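Local atomic coordinates of fructosyl amine: oxygen oxidoreductase (Aspergillus fumigatus, PDB entry 3DJE), a protein that catalyses the oxidative deglycation of fructosyl amino acids, using bound FAD and molecular oxygen. Residues K64-V69 with H390-W395; N79-K82 with L86-P89; I260-F265 with L317-P322. All coordinates share one frame; numbering follows the deposited sequence. Where two conformers were deposited one is given.

In the fold
Along the chain, contact 1 (64-69 with 390-395) opens first and closes last, so both other contacts fall within the 320 residues it spans. Contact 2 (79-82 with 86-89) closes before contact 3 (260-265 with 317-322) opens. Contacts 1 and 2 use the two ends of helix 64-83, with centres about 25 Å apart; contact 3 lies in the region of the ten-stranded mixed sheet, its centre about 33 Å from that of contact 1 and 29 Å from that of contact 2. None touches another. Together they show how one helix and the large sheet are tied to their surroundings around the region where FAD and the fructose-derived ligand FSA bind.

Contact 1: K64-V69 with H390-W395; sequences KDEIEV and HELIKW
L392 and two side chains one helical turn apart, E66 and V69, make the whole of this small contact between the starting turns of helix 64-83 and the last turn of helix 387-393. Its packing is apolar and divides between the two methyl branches of the leucine. CD2 reaches the valine, lying 3.7 Å from V69 CG1, and the two side chains run antiparallel alongside one another. CD1 takes the aliphatic part of the glutamate instead, 3.7 Å from E66 CG, and there the chains cross at about a right angle. L392 holds CG anti to the backbone N (chi1 -167°), which carries the fork across to the neighbouring helix and leaves one prong for each partner.

The contact is thus one leucine bridging two helices far apart in sequence, in a flavoprotein of the MSOX/MTOX family; with 169 Å² buried it is a light one, and no hydrogen bond crosses it.

Salt bridges lie around the apolar centre. K64 NZ meets E68 OE2 at 2.7 Å, from above the carboxylate plane. K394 NZ approaches E391 OE2 at 2.8 Å on its syn side, tilted 27° out of the plane. The second oxygen of E68 also pairs with K388, an ionic link between the helices. E66 OE1 lies close to a like charge on E344, which may raise the proton affinity of either group.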
ATOM      1  N   LYS A  64     -15.704 -17.506  -2.511  1.00 19.66           N
ATOM      2  CA  LYS A  64     -14.806 -18.651  -2.373  1.00 20.41           C
ATOM      3  C   LYS A  64     -13.616 -18.599  -3.338  1.00 19.65           C
ATOM      4  O   LYS A  64     -12.472 -18.785  -2.921  1.00 19.16           O
ATOM      5  CB  LYS A  64     -15.601 -19.950  -2.554  1.00 20.70           C
ATOM      6  CG  LYS A  64     -14.784 -21.213  -2.403  1.00 22.21           C
ATOM      7  CD  LYS A  64     -15.677 -22.459  -2.439  1.00 22.87           C
ATOM      8  CE  LYS A  64     -14.845 -23.727  -2.350  1.00 26.04           C
ATOM      9  NZ  LYS A  64     -14.018 -23.921  -3.587  1.00 28.45           N
ATOM     10  N   ASP A  65     -13.886 -18.322  -4.614  1.00 19.33           N
ATOM     11  CA  ASP A  65     -12.839 -18.272  -5.640  1.00 19.89           C
ATOM     12  C   ASP A  65     -11.835 -17.145  -5.384  1.00 19.31           C
ATOM     13  O   ASP A  65     -10.627 -17.327  -5.582  1.00 18.60           O
ATOM     14  CB  ASP A  65     -13.452 -18.154  -7.044  1.00 20.64           C
ATOM     15  CG  ASP A  65     -14.201 -16.850  -7.259  1.00 23.76           C
ATOM     16  OD1 ASP A  65     -15.161 -16.565  -6.490  1.00 27.16           O
ATOM     17  OD2 ASP A  65     -13.824 -16.108  -8.204  1.00 28.22           O
ATOM     18  N   GLU A  66     -12.340 -15.992  -4.942  1.00 18.68           N
ATOM     19  CA  GLU A  66     -11.480 -14.842  -4.648  1.00 19.37           C
ATOM     20  C   GLU A  66     -10.652 -15.114  -3.402  1.00 17.98           C
ATOM     21  O   GLU A  66      -9.474 -14.746  -3.342  1.00 17.83           O
ATOM     22  CB  GLU A  66     -12.308 -13.570  -4.452  1.00 19.63           C
ATOM     23  CG  GLU A  66     -13.025 -13.086  -5.711  1.00 21.75           C
ATOM     24  CD  GLU A  66     -13.647 -11.713  -5.507  1.00 23.08           C
ATOM     25  OE1 GLU A  66     -12.918 -10.693  -5.582  1.00 28.89           O
ATOM     26  OE2 GLU A  66     -14.861 -11.643  -5.260  1.00 28.25           O
ATOM     27  N   ILE A  67     -11.269 -15.760  -2.410  1.00 17.20           N
ATOM     28  CA  ILE A  67     -10.559 -16.125  -1.178  1.00 17.01           C
ATOM     29  C   ILE A  67      -9.392 -17.062  -1.488  1.00 17.23           C
ATOM     30  O   ILE A  67      -8.267 -16.855  -1.015  1.00 16.51           O
ATOM     31  CB  ILE A  67     -11.522 -16.737  -0.106  1.00 16.37           C
ATOM     32  CG1 ILE A  67     -12.504 -15.667   0.411  1.00 16.99           C
ATOM     33  CG2 ILE A  67     -10.720 -17.377   1.041  1.00 17.72           C
ATOM     34  CD1 ILE A  67     -13.676 -16.227   1.233  1.00 16.76           C
ATOM     35  N   GLU A  68      -9.652 -18.076  -2.313  1.00 17.45           N
ATOM     36  CA  GLU A  68      -8.628 -19.063  -2.680  1.00 18.52           C
ATOM     37  C   GLU A  68      -7.410 -18.420  -3.343  1.00 17.69           C
ATOM     38  O   GLU A  68      -6.267 -18.697  -2.962  1.00 17.81           O
ATOM     39  CB  GLU A  68      -9.236 -20.165  -3.554  1.00 18.77           C
ATOM     40  CG  GLU A  68     -10.279 -20.976  -2.788  1.00 21.04           C
ATOM     41  CD  GLU A  68     -10.845 -22.165  -3.553  1.00 22.47           C
ATOM     42  OE1 GLU A  68     -10.605 -22.298  -4.779  1.00 27.59           O
ATOM     43  OE2 GLU A  68     -11.541 -22.983  -2.898  1.00 26.61           O
ATOM     44  N   VAL A  69      -7.653 -17.540  -4.314  1.00 16.70           N
ATOM     45  CA  VAL A  69      -6.556 -16.863  -4.998  1.00 16.31           C
ATOM     46  C   VAL A  69      -5.799 -15.964  -4.021  1.00 16.13           C
ATOM     47  O   VAL A  69      -4.573 -15.977  -3.983  1.00 15.58           O
ATOM     48  CB  VAL A  69      -7.049 -16.069  -6.227  1.00 16.84           C
ATOM     49  CG1 VAL A  69      -5.951 -15.123  -6.737  1.00 16.53           C
ATOM     50  CG2 VAL A  69      -7.502 -17.034  -7.332  1.00 17.32           C
ATOM     51  N   HIS A 390      -4.805 -15.992 -12.879  1.00 17.83           N
ATOM     52  CA  HIS A 390      -4.992 -15.079 -14.001  1.00 18.42           C
ATOM     53  C   HIS A 390      -6.422 -14.557 -14.106  1.00 18.87           C
ATOM     54  O   HIS A 390      -6.637 -13.370 -14.337  1.00 19.29           O
ATOM     55  CB  HIS A 390      -4.590 -15.740 -15.312  1.00 18.50           C
ATOM     56  CG  HIS A 390      -4.828 -14.872 -16.505  1.00 19.63           C
ATOM     57  ND1 HIS A 390      -4.131 -13.702 -16.722  1.00 19.49           N
ATOM     58  CD2 HIS A 390      -5.706 -14.986 -17.529  1.00 20.96           C
ATOM     59  CE1 HIS A 390      -4.550 -13.147 -17.847  1.00 21.16           C
ATOM     60  NE2 HIS A 390      -5.513 -13.899 -18.350  1.00 20.82           N
ATOM     61  N   GLU A 391      -7.399 -15.442 -13.933  1.00 19.54           N
ATOM     62  CA  GLU A 391      -8.805 -15.061 -14.075  1.00 20.83           C
ATOM     63  C   GLU A 391      -9.204 -13.902 -13.156  1.00 20.14           C
ATOM     64  O   GLU A 391     -10.044 -13.061 -13.526  1.00 21.08           O
ATOM     65  CB  GLU A 391      -9.704 -16.284 -13.847  1.00 22.02           C
ATOM     66  CG  GLU A 391     -11.094 -16.180 -14.465  1.00 27.25           C
ATOM     67  CD  GLU A 391     -11.088 -15.701 -15.921  1.00 31.88           C
ATOM     68  OE1 GLU A 391     -10.237 -16.155 -16.732  1.00 34.19           O
ATOM     69  OE2 GLU A 391     -11.955 -14.858 -16.248  1.00 35.23           O
ATOM     70  N   LEU A 392      -8.591 -13.834 -11.977  1.00 18.91           N
ATOM     71  CA  LEU A 392      -8.909 -12.785 -11.021  1.00 18.50           C
ATOM     72  C   LEU A 392      -8.158 -11.472 -11.265  1.00 17.36           C
ATOM     73  O   LEU A 392      -8.723 -10.399 -11.057  1.00 17.12           O
ATOM     74  CB  LEU A 392      -8.658 -13.255  -9.582  1.00 18.66           C
ATOM     75  CG  LEU A 392      -9.239 -12.357  -8.485  1.00 19.59           C
ATOM     76  CD1 LEU A 392     -10.775 -12.298  -8.577  1.00 22.65           C
ATOM     77  CD2 LEU A 392      -8.804 -12.816  -7.091  1.00 20.02           C
ATOM     78  N   ILE A 393      -6.905 -11.564 -11.708  1.00 15.79           N
ATOM     79  CA  ILE A 393      -6.030 -10.380 -11.791  1.00 15.43           C
ATOM     80  C   ILE A 393      -5.849  -9.843 -13.219  1.00 15.18           C
ATOM     81  O   ILE A 393      -5.118  -8.864 -13.437  1.00 14.70           O
ATOM     82  CB  ILE A 393      -4.627 -10.663 -11.196  1.00 15.52           C
ATOM     83  CG1 ILE A 393      -3.902 -11.720 -12.043  1.00 14.61           C
ATOM     84  CG2 ILE A 393      -4.755 -11.049  -9.712  1.00 16.32           C
ATOM     85  CD1 ILE A 393      -2.485 -12.087 -11.600  1.00 16.13           C
ATOM     86  N   LYS A 394      -6.507 -10.471 -14.188  1.00 15.47           N
ATOM     87  CA  LYS A 394      -6.331 -10.085 -15.594  1.00 15.78           C
ATOM     88  C   LYS A 394      -6.875  -8.693 -15.924  1.00 15.74           C
ATOM     89  O   LYS A 394      -7.669  -8.141 -15.172  1.00 15.66           O
ATOM     90  CB  LYS A 394      -6.994 -11.113 -16.517  1.00 16.79           C
ATOM     91  CG  LYS A 394      -8.493 -11.208 -16.353  1.00 18.44           C
ATOM     92  CD  LYS A 394      -9.049 -12.065 -17.460  1.00 24.02           C
ATOM     93  CE  LYS A 394     -10.503 -12.373 -17.257  1.00 26.33           C
ATOM     94  NZ  LYS A 394     -10.919 -13.339 -18.317  1.00 29.12           N
ATOM     95  N   TRP A 395      -6.418  -8.144 -17.053  1.00 16.21           N
ATOM     96  CA  TRP A 395      -7.011  -6.936 -17.638  1.00 17.17           C
ATOM     97  C   TRP A 395      -8.521  -7.132 -17.725  1.00 18.11           C
ATOM     98  O   TRP A 395      -8.984  -8.124 -18.283  1.00 18.55           O
ATOM     99  CB  TRP A 395      -6.417  -6.701 -19.029  1.00 16.90           C
ATOM    100  CG  TRP A 395      -6.838  -5.429 -19.683  1.00 17.31           C
ATOM    101  CD1 TRP A 395      -7.852  -5.271 -20.597  1.00 18.11           C
ATOM    102  CD2 TRP A 395      -6.249  -4.135 -19.506  1.00 15.98           C
ATOM    103  NE1 TRP A 395      -7.931  -3.949 -20.994  1.00 18.84           N
ATOM    104  CE2 TRP A 395      -6.961  -3.232 -20.341  1.00 16.98           C
ATOM    105  CE3 TRP A 395      -5.197  -3.642 -18.715  1.00 16.25           C
ATOM    106  CZ2 TRP A 395      -6.656  -1.867 -20.402  1.00 17.99           C
ATOM    107  CZ3 TRP A 395      -4.884  -2.278 -18.790  1.00 17.77           C
ATOM    108  CH2 TRP A 395      -5.615  -1.410 -19.627  1.00 17.62           C
TER

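Contact 2: N79-K82 with L86-P89; sequences NGWK and LFKP
K88 and K82 are joined by the one hydrogen bond of this contact, and the side chain of K88 can be followed to it atom by atom. Its CB starts beside the carbonyl oxygen of W81, 3.9 Å away. CG lies close to both W81 O and K82 O, and CD continues past K82 O at 3.2 Å. From there the chain bends at chi3 and again at chi4, curling round the same oxygen until NZ donates to K82 O at 3.0 Å. The ammonium lies above the carbonyl plane, 36° out of it. A CA-H...O contact backs up this wrap, with 3.3 Å between K88 CA and W81 O. A lysine folded back in this way donates to one carbonyl in the last turn of helix 64-83, where its positive charge probably also suits the helix dipole.

Next to the lysine, W81 and F87 form a T-shaped pair. The edge of F87 is turned toward the face of the six-membered ring of W81, with centroids 5.7 Å apart and planes at 74°. The indole edge in turn meets the backbone, W81 CE3 lying 3.6 Å from F87 O near the ring plane. Its nitrogen is used elsewhere, W81 NE1 donating to the carbonyl of K368, whose residue lines both the FAD and FSA pockets.

The turn after helix 64-83 is thereby packed between helix 160-173, against which W81 and F87 rest, helix 16-27, touched by F87, and the loop carrying F367 and P371.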
ATOM      1  N   ASN A  79       5.652 -16.286   3.261  0.50 14.36           N
ATOM      2  CA  ASN A  79       6.854 -17.082   3.084  0.50 14.26           C
ATOM      3  C   ASN A  79       8.068 -16.165   2.980  0.50 13.77           C
ATOM      4  O   ASN A  79       9.070 -16.393   3.650  0.50 13.57           O
ATOM      5  CB  ASN A  79       6.758 -17.964   1.842  0.50 14.56           C
ATOM      6  CG  ASN A  79       5.844 -19.168   2.040  0.50 15.49           C
ATOM      7  OD1 ASN A  79       5.512 -19.542   3.166  0.50 18.49           O
ATOM      8  ND2 ASN A  79       5.435 -19.780   0.932  0.50 18.15           N
ATOM      9  N   GLY A  80       7.951 -15.112   2.168  1.00 13.24           N
ATOM     10  CA  GLY A  80       9.045 -14.165   1.973  1.00 12.68           C
ATOM     11  C   GLY A  80       9.445 -13.498   3.276  1.00 12.38           C
ATOM     12  O   GLY A  80      10.621 -13.458   3.616  1.00 12.57           O
ATOM     13  N   TRP A  81       8.469 -12.963   4.009  1.00 11.62           N
ATOM     14  CA  TRP A  81       8.763 -12.288   5.270  1.00 11.47           C
ATOM     15  C   TRP A  81       9.368 -13.228   6.320  1.00 12.45           C
ATOM     16  O   TRP A  81      10.169 -12.803   7.143  1.00 13.10           O
ATOM     17  CB  TRP A  81       7.516 -11.629   5.848  1.00 11.43           C
ATOM     18  CG  TRP A  81       6.991 -10.477   5.013  1.00 10.44           C
ATOM     19  CD1 TRP A  81       5.816 -10.443   4.311  1.00  9.96           C
ATOM     20  CD2 TRP A  81       7.627  -9.209   4.799  1.00  9.51           C
ATOM     21  NE1 TRP A  81       5.671  -9.220   3.679  1.00 10.87           N
ATOM     22  CE2 TRP A  81       6.769  -8.442   3.966  1.00  9.26           C
ATOM     23  CE3 TRP A  81       8.835  -8.644   5.238  1.00  9.43           C
ATOM     24  CZ2 TRP A  81       7.098  -7.137   3.552  1.00 10.32           C
ATOM     25  CZ3 TRP A  81       9.168  -7.369   4.825  1.00  9.22           C
ATOM     26  CH2 TRP A  81       8.296  -6.617   3.997  1.00 10.80           C
ATOM     27  N   LYS A  82       8.965 -14.492   6.281  1.00 13.36           N
ATOM     28  CA  LYS A  82       9.411 -15.476   7.287  1.00 15.17           C
ATOM     29  C   LYS A  82      10.707 -16.194   6.927  1.00 15.65           C
ATOM     30  O   LYS A  82      11.484 -16.554   7.823  1.00 16.11           O
ATOM     31  CB  LYS A  82       8.317 -16.521   7.515  1.00 16.48           C
ATOM     32  CG  LYS A  82       7.168 -16.004   8.366  1.00 19.30           C
ATOM     33  CD  LYS A  82       5.910 -16.815   8.129  1.00 24.29           C
ATOM     34  CE  LYS A  82       5.984 -18.186   8.776  1.00 28.09           C
ATOM     35  NZ  LYS A  82       4.682 -18.886   8.639  1.00 29.98           N
ATOM     36  N   LEU A  86      16.559 -11.760   2.941  1.00 11.36           N
ATOM     37  CA  LEU A  86      16.554 -10.355   2.578  1.00 11.07           C
ATOM     38  C   LEU A  86      15.426  -9.600   3.279  1.00 10.89           C
ATOM     39  O   LEU A  86      15.567  -8.410   3.576  1.00 11.23           O
ATOM     40  CB  LEU A  86      16.408 -10.180   1.064  1.00 10.36           C
ATOM     41  CG  LEU A  86      16.570  -8.758   0.525  1.00 10.73           C
ATOM     42  CD1 LEU A  86      18.003  -8.288   0.671  1.00 11.52           C
ATOM     43  CD2 LEU A  86      16.144  -8.773  -0.932  1.00 12.29           C
ATOM     44  N   PHE A  87      14.307 -10.290   3.544  1.00  9.84           N
ATOM     45  CA  PHE A  87      13.113  -9.615   4.089  1.00  9.99           C
ATOM     46  C   PHE A  87      12.858  -9.904   5.560  1.00 10.75           C
ATOM     47  O   PHE A  87      12.242  -9.093   6.248  1.00 10.76           O
ATOM     48  CB  PHE A  87      11.871  -9.961   3.256  1.00 10.24           C
ATOM     49  CG  PHE A  87      11.935  -9.397   1.873  1.00  9.74           C
ATOM     50  CD1 PHE A  87      11.767  -8.027   1.668  1.00  9.92           C
ATOM     51  CD2 PHE A  87      12.214 -10.210   0.776  1.00 10.36           C
ATOM     52  CE1 PHE A  87      11.858  -7.471   0.383  1.00  9.16           C
ATOM     53  CE2 PHE A  87      12.313  -9.661  -0.503  1.00 10.60           C
ATOM     54  CZ  PHE A  87      12.130  -8.285  -0.700  1.00 11.06           C
ATOM     55  N   LYS A  88      13.335 -11.051   6.035  1.00 10.69           N
ATOM     56  CA  LYS A  88      13.172 -11.407   7.454  1.00 12.03           C
ATOM     57  C   LYS A  88      13.540 -10.287   8.452  1.00 11.87           C
ATOM     58  O   LYS A  88      12.847 -10.106   9.462  1.00 12.09           O
ATOM     59  CB  LYS A  88      13.978 -12.663   7.787  1.00 12.96           C
ATOM     60  CG  LYS A  88      13.402 -13.913   7.198  1.00 16.39           C
ATOM     61  CD  LYS A  88      14.309 -15.118   7.464  1.00 21.95           C
ATOM     62  CE  LYS A  88      14.620 -15.267   8.952  1.00 22.73           C
ATOM     63  NZ  LYS A  88      13.400 -15.471   9.794  1.00 27.64           N
ATOM     64  N   PRO A  89      14.629  -9.531   8.197  1.00 11.44           N
ATOM     65  CA  PRO A  89      15.032  -8.529   9.196  1.00 11.19           C
ATOM     66  C   PRO A  89      13.979  -7.464   9.508  1.00 10.57           C
ATOM     67  O   PRO A  89      14.091  -6.788  10.539  1.00 11.76           O
ATOM     68  CB  PRO A  89      16.235  -7.840   8.535  1.00 11.37           C
ATOM     69  CG  PRO A  89      16.818  -8.891   7.607  1.00 12.22           C
ATOM     70  CD  PRO A  89      15.584  -9.597   7.068  1.00 12.08           C
TER

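Contact 3: I260-F265 with L317-P322; sequences IERGFF and LKETMP. With FSA (1-S-(carboxymethyl)-1-thio-beta-D-fructopyranose), chain D.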
ATOM      1  N   ILE A 260     -11.377  -1.062  12.194  1.00 13.12           N
ATOM      2  CA  ILE A 260     -11.669  -0.768  10.793  1.00 12.89           C
ATOM      3  C   ILE A 260     -12.657   0.389  10.613  1.00 13.25           C
ATOM      4  O   ILE A 260     -12.913   0.815   9.490  1.00 13.17           O
ATOM      5  CB  ILE A 260     -12.112  -2.034  10.025  1.00 13.56           C
ATOM      6  CG1 ILE A 260     -13.500  -2.506  10.474  1.00 14.14           C
ATOM      7  CG2 ILE A 260     -11.070  -3.141  10.203  1.00 13.02           C
ATOM      8  CD1 ILE A 260     -14.060  -3.652   9.645  1.00 13.58           C
ATOM      9  N   GLU A 261     -13.185   0.897  11.725  1.00 13.34           N
ATOM     10  CA  GLU A 261     -14.051   2.077  11.702  1.00 14.22           C
ATOM     11  C   GLU A 261     -13.452   3.298  12.390  1.00 14.82           C
ATOM     12  O   GLU A 261     -14.129   4.323  12.531  1.00 15.68           O
ATOM     13  CB  GLU A 261     -15.389   1.746  12.377  1.00 13.97           C
ATOM     14  CG  GLU A 261     -16.164   0.653  11.671  1.00 15.89           C
ATOM     15  CD  GLU A 261     -17.532   0.488  12.257  1.00 17.77           C
ATOM     16  OE1 GLU A 261     -18.436   1.286  11.893  1.00 18.78           O
ATOM     17  OE2 GLU A 261     -17.690  -0.432  13.078  1.00 17.53           O
ATOM     18  N   ARG A 262     -12.201   3.201  12.836  1.00 14.58           N
ATOM     19  CA  ARG A 262     -11.592   4.293  13.582  1.00 14.40           C
ATOM     20  C   ARG A 262     -10.178   4.581  13.102  1.00 14.36           C
ATOM     21  O   ARG A 262      -9.813   5.728  12.845  1.00 14.57           O
ATOM     22  CB  ARG A 262     -11.567   3.987  15.087  1.00 14.54           C
ATOM     23  CG  ARG A 262     -12.938   3.707  15.707  1.00 15.83           C
ATOM     24  CD  ARG A 262     -13.748   4.999  15.820  1.00 19.57           C
ATOM     25  NE  ARG A 262     -14.965   4.788  16.605  1.00 22.34           N
ATOM     26  CZ  ARG A 262     -16.157   4.478  16.099  1.00 24.82           C
ATOM     27  NH1 ARG A 262     -16.329   4.352  14.790  1.00 24.34           N
ATOM     28  NH2 ARG A 262     -17.194   4.295  16.919  1.00 25.78           N
ATOM     29  N   GLY A 263      -9.370   3.534  12.994  1.00 13.58           N
ATOM     30  CA  GLY A 263      -7.969   3.733  12.673  1.00 13.32           C
ATOM     31  C   GLY A 263      -7.052   2.722  13.327  1.00 12.93           C
ATOM     32  O   GLY A 263      -7.490   1.736  13.938  1.00 12.65           O
ATOM     33  N   PHE A 264      -5.760   2.978  13.194  1.00 11.95           N
ATOM     34  CA  PHE A 264      -4.777   2.052  13.707  1.00 11.54           C
ATOM     35  C   PHE A 264      -3.460   2.726  14.030  1.00 11.59           C
ATOM     36  O   PHE A 264      -3.182   3.844  13.584  1.00 11.68           O
ATOM     37  CB  PHE A 264      -4.563   0.883  12.733  1.00 11.85           C
ATOM     38  CG  PHE A 264      -4.120   1.294  11.351  1.00 12.81           C
ATOM     39  CD1 PHE A 264      -2.757   1.389  11.027  1.00 12.97           C
ATOM     40  CD2 PHE A 264      -5.067   1.545  10.358  1.00 13.11           C
ATOM     41  CE1 PHE A 264      -2.348   1.738   9.725  1.00 13.71           C
ATOM     42  CE2 PHE A 264      -4.677   1.903   9.058  1.00 14.22           C
ATOM     43  CZ  PHE A 264      -3.307   2.003   8.740  1.00 14.16           C
ATOM     44  N   PHE A 265      -2.657   2.025  14.820  1.00 10.85           N
ATOM     45  CA  PHE A 265      -1.326   2.492  15.156  1.00 10.97           C
ATOM     46  C   PHE A 265      -0.408   1.327  15.527  1.00 11.34           C
ATOM     47  O   PHE A 265      -0.867   0.192  15.713  1.00 10.66           O
ATOM     48  CB  PHE A 265      -1.377   3.558  16.262  1.00 11.98           C
ATOM     49  CG  PHE A 265      -2.038   3.099  17.533  1.00 11.71           C
ATOM     50  CD1 PHE A 265      -1.324   2.351  18.463  1.00 12.54           C
ATOM     51  CD2 PHE A 265      -3.369   3.430  17.804  1.00 13.70           C
ATOM     52  CE1 PHE A 265      -1.924   1.923  19.649  1.00 13.49           C
ATOM     53  CE2 PHE A 265      -3.989   2.993  18.992  1.00 13.12           C
ATOM     54  CZ  PHE A 265      -3.264   2.247  19.914  1.00 13.24           C
ATOM     55  N   LEU A 317      -7.240   8.534  19.177  1.00 15.46           N
ATOM     56  CA  LEU A 317      -6.316   8.510  20.314  1.00 15.74           C
ATOM     57  C   LEU A 317      -7.077   8.644  21.634  1.00 16.03           C
ATOM     58  O   LEU A 317      -6.729   8.015  22.620  1.00 15.91           O
ATOM     59  CB  LEU A 317      -5.257   9.607  20.202  1.00 15.95           C
ATOM     60  CG  LEU A 317      -4.232   9.392  19.084  1.00 16.20           C
ATOM     61  CD1 LEU A 317      -3.394  10.647  18.878  1.00 17.21           C
ATOM     62  CD2 LEU A 317      -3.350   8.170  19.397  1.00 17.48           C
ATOM     63  N   LYS A 318      -8.125   9.464  21.641  1.00 16.84           N
ATOM     64  CA  LYS A 318      -8.918   9.612  22.866  1.00 18.20           C
ATOM     65  C   LYS A 318      -9.499   8.279  23.343  1.00 18.04           C
ATOM     66  O   LYS A 318      -9.584   8.036  24.548  1.00 18.49           O
ATOM     67  CB  LYS A 318     -10.032  10.652  22.683  1.00 18.19           C
ATOM     68  CG  LYS A 318     -10.769  11.004  23.973  1.00 22.49           C
ATOM     69  CD  LYS A 318     -10.209  12.264  24.614  1.00 27.23           C
ATOM     70  CE  LYS A 318     -10.725  13.535  23.935  1.00 28.82           C
ATOM     71  NZ  LYS A 318     -10.228  13.693  22.533  1.00 29.47           N
ATOM     72  N   GLU A 319      -9.872   7.416  22.394  1.00 18.01           N
ATOM     73  CA  GLU A 319     -10.493   6.127  22.688  1.00 18.67           C
ATOM     74  C   GLU A 319      -9.495   5.046  23.097  1.00 17.95           C
ATOM     75  O   GLU A 319      -9.903   3.987  23.588  1.00 18.21           O
ATOM     76  CB  GLU A 319     -11.275   5.626  21.468  1.00 18.70           C
ATOM     77  CG  GLU A 319     -12.447   6.521  21.068  1.00 20.59           C
ATOM     78  CD  GLU A 319     -13.295   5.960  19.937  1.00 21.44           C
ATOM     79  OE1 GLU A 319     -13.034   4.838  19.439  1.00 22.55           O
ATOM     80  OE2 GLU A 319     -14.243   6.662  19.532  1.00 25.44           O
ATOM     81  N   THR A 320      -8.202   5.318  22.904  1.00 17.39           N
ATOM     82  CA  THR A 320      -7.166   4.286  23.006  1.00 16.70           C
ATOM     83  C   THR A 320      -5.985   4.713  23.879  1.00 17.11           C
ATOM     84  O   THR A 320      -5.665   4.060  24.875  1.00 17.49           O
ATOM     85  CB  THR A 320      -6.632   3.906  21.602  1.00 16.61           C
ATOM     86  OG1 THR A 320      -6.179   5.085  20.928  1.00 16.00           O
ATOM     87  CG2 THR A 320      -7.726   3.258  20.775  1.00 15.66           C
HETATM   88  N   MSE A 321      -5.327   5.794  23.473  1.00 17.44           N
HETATM   89  CA  MSE A 321      -4.190   6.352  24.197  1.00 19.69           C
HETATM   90  C   MSE A 321      -4.457   7.827  24.498  1.00 18.20           C
HETATM   91  O   MSE A 321      -3.818   8.712  23.933  1.00 17.46           O
HETATM   92  CB  MSE A 321      -2.920   6.182  23.369  1.00 18.87           C
HETATM   93  CG  MSE A 321      -2.593   4.728  23.169  1.00 19.91           C
HETATM   94 SE   MSE A 321      -0.924   4.452  22.266  1.00 30.04          SE
HETATM   95  CE  MSE A 321      -1.292   5.391  20.604  1.00 20.14           C
ATOM     96  N   PRO A 322      -5.439   8.098  25.371  1.00 18.04           N
ATOM     97  CA  PRO A 322      -5.872   9.492  25.566  1.00 18.39           C
ATOM     98  C   PRO A 322      -4.762  10.403  26.103  1.00 18.28           C
ATOM     99  O   PRO A 322      -4.805  11.627  25.879  1.00 18.97           O
ATOM    100  CB  PRO A 322      -7.039   9.370  26.562  1.00 18.19           C
ATOM    101  CG  PRO A 322      -6.863   8.048  27.215  1.00 18.10           C
ATOM    102  CD  PRO A 322      -6.214   7.151  26.192  1.00 18.79           C
TER
HETATM  103  OAB FSA D 501      -3.657  -4.538   4.273  1.00 21.90           O
HETATM  104  CAL FSA D 501      -3.701  -4.307   5.500  1.00 22.15           C
HETATM  105  OAA FSA D 501      -3.675  -5.229   6.355  1.00 24.18           O
HETATM  106  CAH FSA D 501      -3.814  -2.887   6.019  1.00 19.02           C
HETATM  107  SAK FSA D 501      -4.018  -1.708   4.723  1.00 17.22           S
HETATM  108  C1  FSA D 501      -4.184  -0.305   5.793  1.00 15.24           C
HETATM  109  C2  FSA D 501      -4.896   0.851   5.077  1.00 14.53           C
HETATM  110  O2  FSA D 501      -4.614   2.086   5.756  1.00 15.28           O
HETATM  111  C3  FSA D 501      -6.413   0.632   5.044  1.00 14.63           C
HETATM  112  O3  FSA D 501      -6.947   0.672   6.375  1.00 16.16           O
HETATM  113  C4  FSA D 501      -7.119   1.636   4.128  1.00 13.28           C
HETATM  114  O4  FSA D 501      -8.501   1.266   3.984  1.00 14.22           O
HETATM  115  C5  FSA D 501      -6.483   1.683   2.735  1.00 12.33           C
HETATM  116  O5  FSA D 501      -6.751   0.482   2.006  1.00 12.84           O
HETATM  117  C6  FSA D 501      -4.984   1.905   2.870  1.00 13.35           C
HETATM  118  O6  FSA D 501      -4.420   0.884   3.713  1.00 13.74           O
HETATM  119  O   HOH W   1     -16.275   4.395  19.671  1.00 38.50           O
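F265 has the terminal methyl CE of the selenomethionine M321 over one face: CE stands 3.6 Å from the ring centroid and only 8° off its normal, a CH-pi contact. The selenium lies obliquely at 4.3 Å from the same centroid, adding a Met-aromatic interaction. T320 completes this first shell, its OG1 passing 3.6 Å from F265 CE2 while donating to L316 O. The bend at chi3 of M321 (-60°) is what folds CE back over the ring.

At the other end of the contact, R262 and E319 form a long salt bridge. R262 NE makes a weak hydrogen bond to E319 OE1, 3.4 Å away at the edge of the guanidinium, whose plane is turned 71° from the carboxylate. A water accepts from R262 NH2 and donates weakly to E319 OE2, bridging the pair.

Further out, R262 NH1 donates to its neighbour E261 O at 3.2 Å, steadying the guanidinium, and W146 NE1 holds E319 OE1. R262 and G263 both face N259 in a classic beta bulge. Beyond it F264 presents its ring edge to the ligand, F264 CZ lying 3.3 Å from FSA O2, and stacks on F258; E280 also binds FSA.

Strand 263-265, paired with strands 256-259 and 274-289, thus has FSA beside F264, while F265 packs against T320 and M321 beside helix 307-320.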